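Local coordinates for Lmo0181 protein (Listeria monocytogenes serovar 1/2a, PDB 5F7V) that binds the cyclic oligosaccharide cycloalternan and, as the substrate-binding lipoprotein of an ABC system, probably hands it to a membrane transporter, at residues A[87-95]-A[117-125]; A[194-204]-A[389-400]. One frame throughout, in Å; residues are numbered along the deposited sequence.

Contact 1: A[87-95]-A[117-125]; sequences VLADLTSYI and DGKQYGMVE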
# COMPACT_ATOMS: atom_id res chain seq x y z
N VAL A 87 14.12 16.97 -5.25
CA VAL A 87 14.90 16.02 -6.04
C VAL A 87 14.16 15.50 -7.28
O VAL A 87 14.70 14.70 -8.06
CB VAL A 87 15.37 14.82 -5.18
CG1 VAL A 87 16.32 15.29 -4.08
CG2 VAL A 87 14.21 13.99 -4.65
N LEU A 88 12.91 15.95 -7.47
CA LEU A 88 12.09 15.50 -8.60
C LEU A 88 11.99 16.60 -9.66
O LEU A 88 11.77 17.78 -9.32
CB LEU A 88 10.68 15.13 -8.14
CG LEU A 88 10.56 14.09 -7.03
CD1 LEU A 88 9.11 13.93 -6.55
CD2 LEU A 88 11.20 12.81 -7.50
N ALA A 89 12.07 16.19 -10.92
CA ALA A 89 11.83 17.13 -12.01
C ALA A 89 10.34 17.49 -12.10
O ALA A 89 9.47 16.63 -12.06
CB ALA A 89 12.29 16.54 -13.33
N ASP A 90 10.05 18.78 -12.26
CA ASP A 90 8.70 19.22 -12.59
C ASP A 90 8.34 18.66 -13.97
O ASP A 90 9.07 18.87 -14.93
CB ASP A 90 8.75 20.76 -12.62
CG ASP A 90 7.45 21.41 -13.01
OD1 ASP A 90 6.42 20.75 -13.20
OD2 ASP A 90 7.50 22.67 -13.10
N LEU A 91 7.24 17.94 -14.05
CA LEU A 91 6.87 17.31 -15.32
C LEU A 91 5.89 18.12 -16.14
O LEU A 91 5.45 17.63 -17.17
CB LEU A 91 6.31 15.92 -15.01
CG LEU A 91 7.27 14.92 -14.35
CD1 LEU A 91 6.61 13.56 -14.24
CD2 LEU A 91 8.64 14.81 -14.98
N THR A 92 5.59 19.34 -15.71
CA THR A 92 4.58 20.19 -16.38
C THR A 92 4.82 20.30 -17.87
O THR A 92 3.88 20.09 -18.65
CB THR A 92 4.57 21.60 -15.76
OG1 THR A 92 4.23 21.47 -14.39
CG2 THR A 92 3.55 22.53 -16.44
N SER A 93 6.04 20.63 -18.29
CA SER A 93 6.33 20.80 -19.71
C SER A 93 6.22 19.50 -20.50
O SER A 93 5.70 19.48 -21.63
CB SER A 93 7.69 21.48 -19.93
OG SER A 93 8.76 20.69 -19.45
N TYR A 94 6.72 18.44 -19.88
CA TYR A 94 6.79 17.13 -20.50
C TYR A 94 5.36 16.69 -20.77
O TYR A 94 5.04 16.18 -21.84
CB TYR A 94 7.50 16.11 -19.59
CG TYR A 94 8.94 16.47 -19.43
CD1 TYR A 94 9.89 16.07 -20.34
CD2 TYR A 94 9.36 17.32 -18.41
CE1 TYR A 94 11.22 16.47 -20.24
CE2 TYR A 94 10.68 17.69 -18.26
CZ TYR A 94 11.61 17.27 -19.18
OH TYR A 94 12.92 17.66 -19.09
N ILE A 95 4.49 16.93 -19.80
CA ILE A 95 3.10 16.51 -19.95
C ILE A 95 2.39 17.37 -21.00
O ILE A 95 1.63 16.83 -21.82
CB ILE A 95 2.39 16.58 -18.58
CG1 ILE A 95 2.93 15.45 -17.70
CG2 ILE A 95 0.86 16.44 -18.68
CD1 ILE A 95 2.57 15.58 -16.24
N ASP A 117 2.40 21.45 -4.87
CA ASP A 117 2.32 22.90 -5.14
C ASP A 117 1.75 23.17 -6.55
O ASP A 117 2.28 23.99 -7.29
CB ASP A 117 3.70 23.55 -5.01
CG ASP A 117 4.14 23.78 -3.56
OD1 ASP A 117 3.49 23.32 -2.58
OD2 ASP A 117 5.18 24.46 -3.38
N GLY A 118 0.70 22.43 -6.91
CA GLY A 118 0.01 22.61 -8.18
C GLY A 118 0.71 22.07 -9.41
O GLY A 118 0.26 22.34 -10.52
N LYS A 119 1.81 21.33 -9.24
CA LYS A 119 2.60 20.82 -10.36
C LYS A 119 2.72 19.29 -10.26
O LYS A 119 2.80 18.71 -9.17
CB LYS A 119 3.98 21.45 -10.35
CG LYS A 119 3.94 22.95 -10.63
CD LYS A 119 5.29 23.60 -10.37
CE LYS A 119 5.61 23.69 -8.89
NZ LYS A 119 6.87 24.46 -8.71
N GLN A 120 2.69 18.64 -11.41
CA GLN A 120 2.86 17.20 -11.48
C GLN A 120 4.34 16.84 -11.40
O GLN A 120 5.15 17.26 -12.25
CB GLN A 120 2.24 16.72 -12.80
CG GLN A 120 1.80 15.26 -12.78
CD GLN A 120 0.69 14.96 -11.78
OE1 GLN A 120 -0.14 15.81 -11.47
NE2 GLN A 120 0.67 13.74 -11.31
N TYR A 121 4.69 16.10 -10.35
CA TYR A 121 6.07 15.67 -10.15
C TYR A 121 6.26 14.15 -10.25
O TYR A 121 7.34 13.59 -9.97
CB TYR A 121 6.63 16.14 -8.81
CG TYR A 121 7.03 17.59 -8.73
CD1 TYR A 121 8.29 18.02 -9.13
CD2 TYR A 121 6.15 18.50 -8.22
CE1 TYR A 121 8.68 19.34 -9.04
CE2 TYR A 121 6.51 19.83 -8.12
CZ TYR A 121 7.77 20.25 -8.52
OH TYR A 121 8.14 21.57 -8.40
N GLY A 122 5.21 13.45 -10.67
CA GLY A 122 5.34 12.00 -10.91
C GLY A 122 4.23 11.60 -11.84
O GLY A 122 3.23 12.28 -11.92
N MET A 123 4.44 10.51 -12.56
CA MET A 123 3.40 9.87 -13.37
C MET A 123 2.88 8.65 -12.65
O MET A 123 3.62 7.76 -12.27
CB MET A 123 3.97 9.49 -14.73
CG MET A 123 4.45 10.68 -15.53
SD MET A 123 3.14 11.78 -16.12
CE MET A 123 2.69 11.01 -17.67
N VAL A 124 1.56 8.61 -12.49
CA VAL A 124 0.96 7.53 -11.73
C VAL A 124 1.08 6.21 -12.47
O VAL A 124 0.76 6.11 -13.65
CB VAL A 124 -0.50 7.82 -11.35
CG1 VAL A 124 -1.37 8.07 -12.57
CG2 VAL A 124 -1.04 6.67 -10.52
N GLU A 125 1.57 5.21 -11.76
CA GLU A 125 1.87 3.89 -12.32
C GLU A 125 0.81 2.85 -11.96
O GLU A 125 0.46 2.00 -12.78
CB GLU A 125 3.24 3.46 -11.78
CG GLU A 125 3.65 2.08 -12.18
CD GLU A 125 4.68 1.46 -11.28
OE1 GLU A 125 5.03 2.14 -10.23
OE2 GLU A 125 5.11 0.36 -11.60
O HOH W 1 9.54 13.91 -11.57
O HOH W 2 2.06 20.18 -13.70
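The Tyr121 ring turns one edge to the chain 88-90: Leu88 O lies near the ring plane, 3.5 Å from Tyr121 CE1, while Ala89 O and Asp90 N approach obliquely. Leu88 CB meets Tyr121 CD1 at 3.9 Å, and Phe79 of helix 76-85 touches both residues. Tyrosine suits this half-exposed place, its ring carbons lying close to the backbone of 88-90 and its hydroxyl taking a weak bond from Lys119 NZ.

The direct backbone link is Leu91 N to Gln120 O, 2.8 Å long and nearly collinear with the carbonyl (C=O...N 172°). It sets the N-terminal end of helix 92-97 against strand 119-135 of the sheet in one lobe of the two-lobed solute-binding fold. Leu91 CD1 reaches past Gly122 N to Met123 CG (3.8 Å). One turn into the helix, Ile95 CD1 lies across the Gln120 aliphatic chain, 3.6 Å from its CG, and beside Met123 SD. The bend of Gln120 at chi2 (64°) carries its amide away from Ile95, so that NE2 binds Gly122 O and Tyr111 O while OE1 accepts from Lys115.

Asp90 OD1 closes an Asx turn with Thr92 N and also accepts from Thr92 OG1 at 2.6 Å. One water accepts from Gln120 N and donates to Thr92 OG1. Strand and helix start are thus joined by the Leu91-Gln120 bond and this water; a second water links the loop residues Ala89 and Tyr121, and methyl, methylene and sulfur groups fill the buried side.

Contact 2: A[194-204]-A[389-400]; sequences FNEDLTETTIN and SEDNINKTMGFK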
# COMPACT_ATOMS: atom_id res chain seq x y z
N PHE A 194 -4.26 13.58 11.84
CA PHE A 194 -4.06 15.02 11.84
C PHE A 194 -5.37 15.75 11.68
O PHE A 194 -6.39 15.20 11.25
CB PHE A 194 -3.15 15.47 10.70
CG PHE A 194 -1.78 14.89 10.78
CD1 PHE A 194 -0.82 15.46 11.62
CD2 PHE A 194 -1.42 13.83 9.95
CE1 PHE A 194 0.46 14.94 11.67
CE2 PHE A 194 -0.15 13.32 10.01
CZ PHE A 194 0.79 13.86 10.85
N ASN A 195 -5.38 17.02 12.03
CA ASN A 195 -6.47 17.92 11.64
C ASN A 195 -6.40 18.25 10.16
O ASN A 195 -5.49 17.82 9.47
CB ASN A 195 -6.54 19.14 12.56
CG ASN A 195 -5.35 20.06 12.44
OD1 ASN A 195 -4.42 19.78 11.68
ND2 ASN A 195 -5.37 21.18 13.16
N GLU A 196 -7.37 19.03 9.67
CA GLU A 196 -7.52 19.16 8.22
C GLU A 196 -6.36 19.87 7.52
O GLU A 196 -6.03 19.56 6.39
CB GLU A 196 -8.86 19.82 7.87
CG GLU A 196 -8.96 21.28 8.20
CD GLU A 196 -8.54 22.20 7.07
OE1 GLU A 196 -8.42 23.38 7.42
OE2 GLU A 196 -8.32 21.78 5.90
N ASP A 197 -5.73 20.78 8.22
CA ASP A 197 -4.60 21.55 7.68
C ASP A 197 -3.23 21.14 8.20
O ASP A 197 -2.27 21.89 8.04
CB ASP A 197 -4.89 23.05 7.88
CG ASP A 197 -4.81 23.51 9.30
OD1 ASP A 197 -4.72 22.68 10.22
OD2 ASP A 197 -4.74 24.74 9.52
N LEU A 198 -3.16 20.00 8.87
CA LEU A 198 -1.87 19.43 9.22
C LEU A 198 -1.09 20.31 10.16
O LEU A 198 0.12 20.48 10.02
CB LEU A 198 -1.10 19.09 7.93
CG LEU A 198 -1.88 18.27 6.91
CD1 LEU A 198 -1.04 18.11 5.66
CD2 LEU A 198 -2.23 16.93 7.53
N THR A 199 -1.80 20.89 11.12
CA THR A 199 -1.19 21.72 12.15
C THR A 199 -1.31 21.15 13.57
O THR A 199 -0.77 21.71 14.54
CB THR A 199 -1.77 23.14 12.18
OG1 THR A 199 -3.17 23.06 12.41
CG2 THR A 199 -1.47 23.92 10.87
N GLU A 200 -2.04 20.07 13.73
CA GLU A 200 -2.15 19.37 15.01
C GLU A 200 -2.34 17.90 14.74
O GLU A 200 -2.83 17.53 13.67
CB GLU A 200 -3.36 19.87 15.83
CG GLU A 200 -3.34 21.34 16.22
CD GLU A 200 -2.24 21.73 17.14
OE1 GLU A 200 -1.65 20.87 17.81
OE2 GLU A 200 -1.90 22.93 17.18
N THR A 201 -2.02 17.06 15.72
CA THR A 201 -2.37 15.65 15.68
C THR A 201 -3.41 15.34 16.75
O THR A 201 -3.35 15.82 17.88
CB THR A 201 -1.14 14.74 15.82
OG1 THR A 201 -1.55 13.38 15.83
CG2 THR A 201 -0.35 14.98 17.08
N THR A 202 -4.36 14.49 16.39
CA THR A 202 -5.32 13.95 17.35
C THR A 202 -5.13 12.45 17.43
O THR A 202 -6.10 11.71 17.69
CB THR A 202 -6.75 14.36 16.98
OG1 THR A 202 -6.92 14.04 15.60
CG2 THR A 202 -6.88 15.84 17.20
N ILE A 203 -3.90 11.96 17.26
CA ILE A 203 -3.64 10.52 17.22
C ILE A 203 -4.01 9.82 18.52
O ILE A 203 -4.36 8.62 18.51
CB ILE A 203 -2.17 10.25 16.80
CG1 ILE A 203 -2.00 8.77 16.43
CG2 ILE A 203 -1.16 10.66 17.84
CD1 ILE A 203 -0.70 8.42 15.76
N ASN A 204 -3.95 10.53 19.63
CA ASN A 204 -4.28 10.00 20.95
C ASN A 204 -5.71 10.28 21.41
O ASN A 204 -5.91 10.29 22.60
CB ASN A 204 -3.23 10.45 21.96
CG ASN A 204 -3.25 11.94 22.17
OD1 ASN A 204 -3.59 12.69 21.26
ND2 ASN A 204 -2.87 12.36 23.37
N SER A 389 3.38 8.73 20.79
CA SER A 389 3.30 9.08 19.38
C SER A 389 2.82 10.52 19.17
O SER A 389 3.33 11.19 18.29
CB SER A 389 2.34 8.14 18.65
OG SER A 389 2.80 6.80 18.66
N GLU A 390 1.87 10.98 19.97
CA GLU A 390 1.42 12.37 19.92
C GLU A 390 2.58 13.31 20.27
O GLU A 390 2.83 14.29 19.56
CB GLU A 390 0.24 12.59 20.87
CG GLU A 390 -0.40 13.99 20.79
CD GLU A 390 -0.12 14.99 21.91
OE1 GLU A 390 0.68 14.65 22.83
OE2 GLU A 390 -0.67 16.13 21.90
N ASP A 391 3.31 13.02 21.34
CA ASP A 391 4.47 13.83 21.72
C ASP A 391 5.53 13.90 20.62
O ASP A 391 6.06 14.97 20.33
CB ASP A 391 5.10 13.27 22.99
CG ASP A 391 4.17 13.36 24.20
OD1 ASP A 391 3.27 14.24 24.18
OD2 ASP A 391 4.31 12.59 25.19
N ASN A 392 5.80 12.75 20.01
CA ASN A 392 6.84 12.71 18.99
C ASN A 392 6.42 13.48 17.73
O ASN A 392 7.23 14.18 17.14
CB ASN A 392 7.13 11.25 18.63
CG ASN A 392 8.11 11.14 17.49
OD1 ASN A 392 9.28 11.43 17.71
ND2 ASN A 392 7.65 10.82 16.32
N ILE A 393 5.16 13.34 17.32
CA ILE A 393 4.64 14.11 16.19
C ILE A 393 4.71 15.60 16.49
O ILE A 393 5.15 16.39 15.65
CB ILE A 393 3.23 13.66 15.79
CG1 ILE A 393 3.30 12.26 15.20
CG2 ILE A 393 2.62 14.66 14.82
CD1 ILE A 393 1.98 11.58 15.02
N ASN A 394 4.28 16.01 17.67
CA ASN A 394 4.33 17.43 18.03
C ASN A 394 5.73 17.99 17.95
O ASN A 394 5.91 19.06 17.41
CB ASN A 394 3.83 17.64 19.45
CG ASN A 394 2.34 17.48 19.58
OD1 ASN A 394 1.59 17.62 18.63
ND2 ASN A 394 1.89 17.27 20.80
N LYS A 395 6.71 17.24 18.45
CA LYS A 395 8.11 17.72 18.40
C LYS A 395 8.65 17.71 16.98
O LYS A 395 9.28 18.69 16.55
CB LYS A 395 8.97 16.88 19.33
CG LYS A 395 8.61 17.07 20.79
CD LYS A 395 8.17 18.46 21.26
CE LYS A 395 7.91 18.51 22.76
NZ LYS A 395 9.06 17.97 23.55
N THR A 396 8.41 16.64 16.24
CA THR A 396 8.92 16.53 14.88
C THR A 396 8.36 17.62 13.98
O THR A 396 9.08 18.23 13.16
CB THR A 396 8.59 15.13 14.31
OG1 THR A 396 9.28 14.17 15.12
CG2 THR A 396 9.00 14.99 12.83
N MET A 397 7.07 17.93 14.11
CA MET A 397 6.39 18.84 13.19
C MET A 397 6.18 20.24 13.73
O MET A 397 5.65 21.11 13.04
CB MET A 397 5.07 18.22 12.77
CG MET A 397 5.30 16.96 11.96
SD MET A 397 3.82 16.18 11.29
CE MET A 397 3.30 17.40 10.09
N GLY A 398 6.57 20.46 14.99
CA GLY A 398 6.57 21.80 15.57
C GLY A 398 5.19 22.32 15.90
O GLY A 398 4.94 23.50 15.73
N PHE A 399 4.29 21.45 16.35
CA PHE A 399 2.91 21.83 16.58
C PHE A 399 2.70 22.63 17.85
O PHE A 399 3.36 22.37 18.86
CB PHE A 399 2.02 20.60 16.59
CG PHE A 399 1.83 19.89 15.28
CD1 PHE A 399 2.06 20.50 14.05
CD2 PHE A 399 1.31 18.61 15.26
CE1 PHE A 399 1.79 19.83 12.86
CE2 PHE A 399 1.06 17.94 14.09
CZ PHE A 399 1.30 18.55 12.88
N LYS A 400 1.77 23.58 17.78
CA LYS A 400 1.50 24.55 18.86
C LYS A 400 0.30 24.18 19.71
O LYS A 400 0.07 24.80 20.76
CB LYS A 400 1.25 25.92 18.23
CG LYS A 400 2.39 26.53 17.42
CD LYS A 400 3.77 26.47 18.08
CE LYS A 400 4.65 27.69 17.82
NZ LYS A 400 5.67 27.76 16.73
OXT LYS A 400 -0.38 23.21 19.33
O HOH W 3 0.57 24.01 15.21
O HOH W 4 -1.09 18.21 18.20
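Phe399, just beyond the C-terminal helix 382-397, lies against the loop 194-204, which carries a type I turn (Asn195 to Leu198) and an ST turn at Thr201. The pairing belongs to one lobe of a two-lobed solute-binding protein fold.

Aromatic contacts come first. The Phe399 ring is sandwiched: Thr199 O stands 3.1 Å above one face toward its rim, Glu200 N sits over the centre of that face, and Met397 CB covers the other. Phe194 crosses it at about a right angle (Phe194 CE1 to Phe399 CZ, 3.9 Å), with Phe194 CE1 at the edge of the Phe399 ring and Phe399 CE2 at the edge of the Phe194 ring. Met397 SD makes an oblique Met-aromatic contact with Phe194, 65° off the ring normal. A flat side chain suits the space between a peptide and a helix end, where Gly398, with positive phi, lets the chain leave the helix.

Apolar packing continues along the helix. Thr201 CG2 sits 3.7 Å from Ile393 CG2, a placement that follows from OG1 being trans to the backbone N (chi1 177°); OG1 itself binds Ile193 O and accepts from Ile203 N. Ile203 CG2 rests on the backbone at Glu390, and Asn204 OD1 lies 3.5 Å from Glu390 CG.

Two waters carry polar links across the contact. One accepts from Lys400 N and donates to Thr199 O. The second accepts from Thr201 N and lies 2.7 Å from Glu200 OE1 and 2.8 Å from Asn394 OD1. Separately, Glu200 OE2 approaches the terminal carboxylate at Lys400 OXT to 2.6 Å, where one acid probably holds a proton.

In the fold
The two contacts lie in different lobes, with centres about 29 Å apart and nearest atoms about 11 Å apart, and share no helix or strand. Contact 1 ties a helix start to a strand of the central sheet; contact 2 lays an irregular loop on the last helix and the chain terminus. Both are partly buried, but only contact 2 includes exposed touching residues, Thr199 and Lys400. Both use waters and apolar groups; contact 1 adds a direct backbone bond, contact 2 adds rings and, at its exposed end, an acidic pair that probably shares a proton. Gly122 in contact 1 and the side chain of Ile203 in contact 2 each lie about 13 Å from a bound glucose unit, so these residues do not touch the sugar.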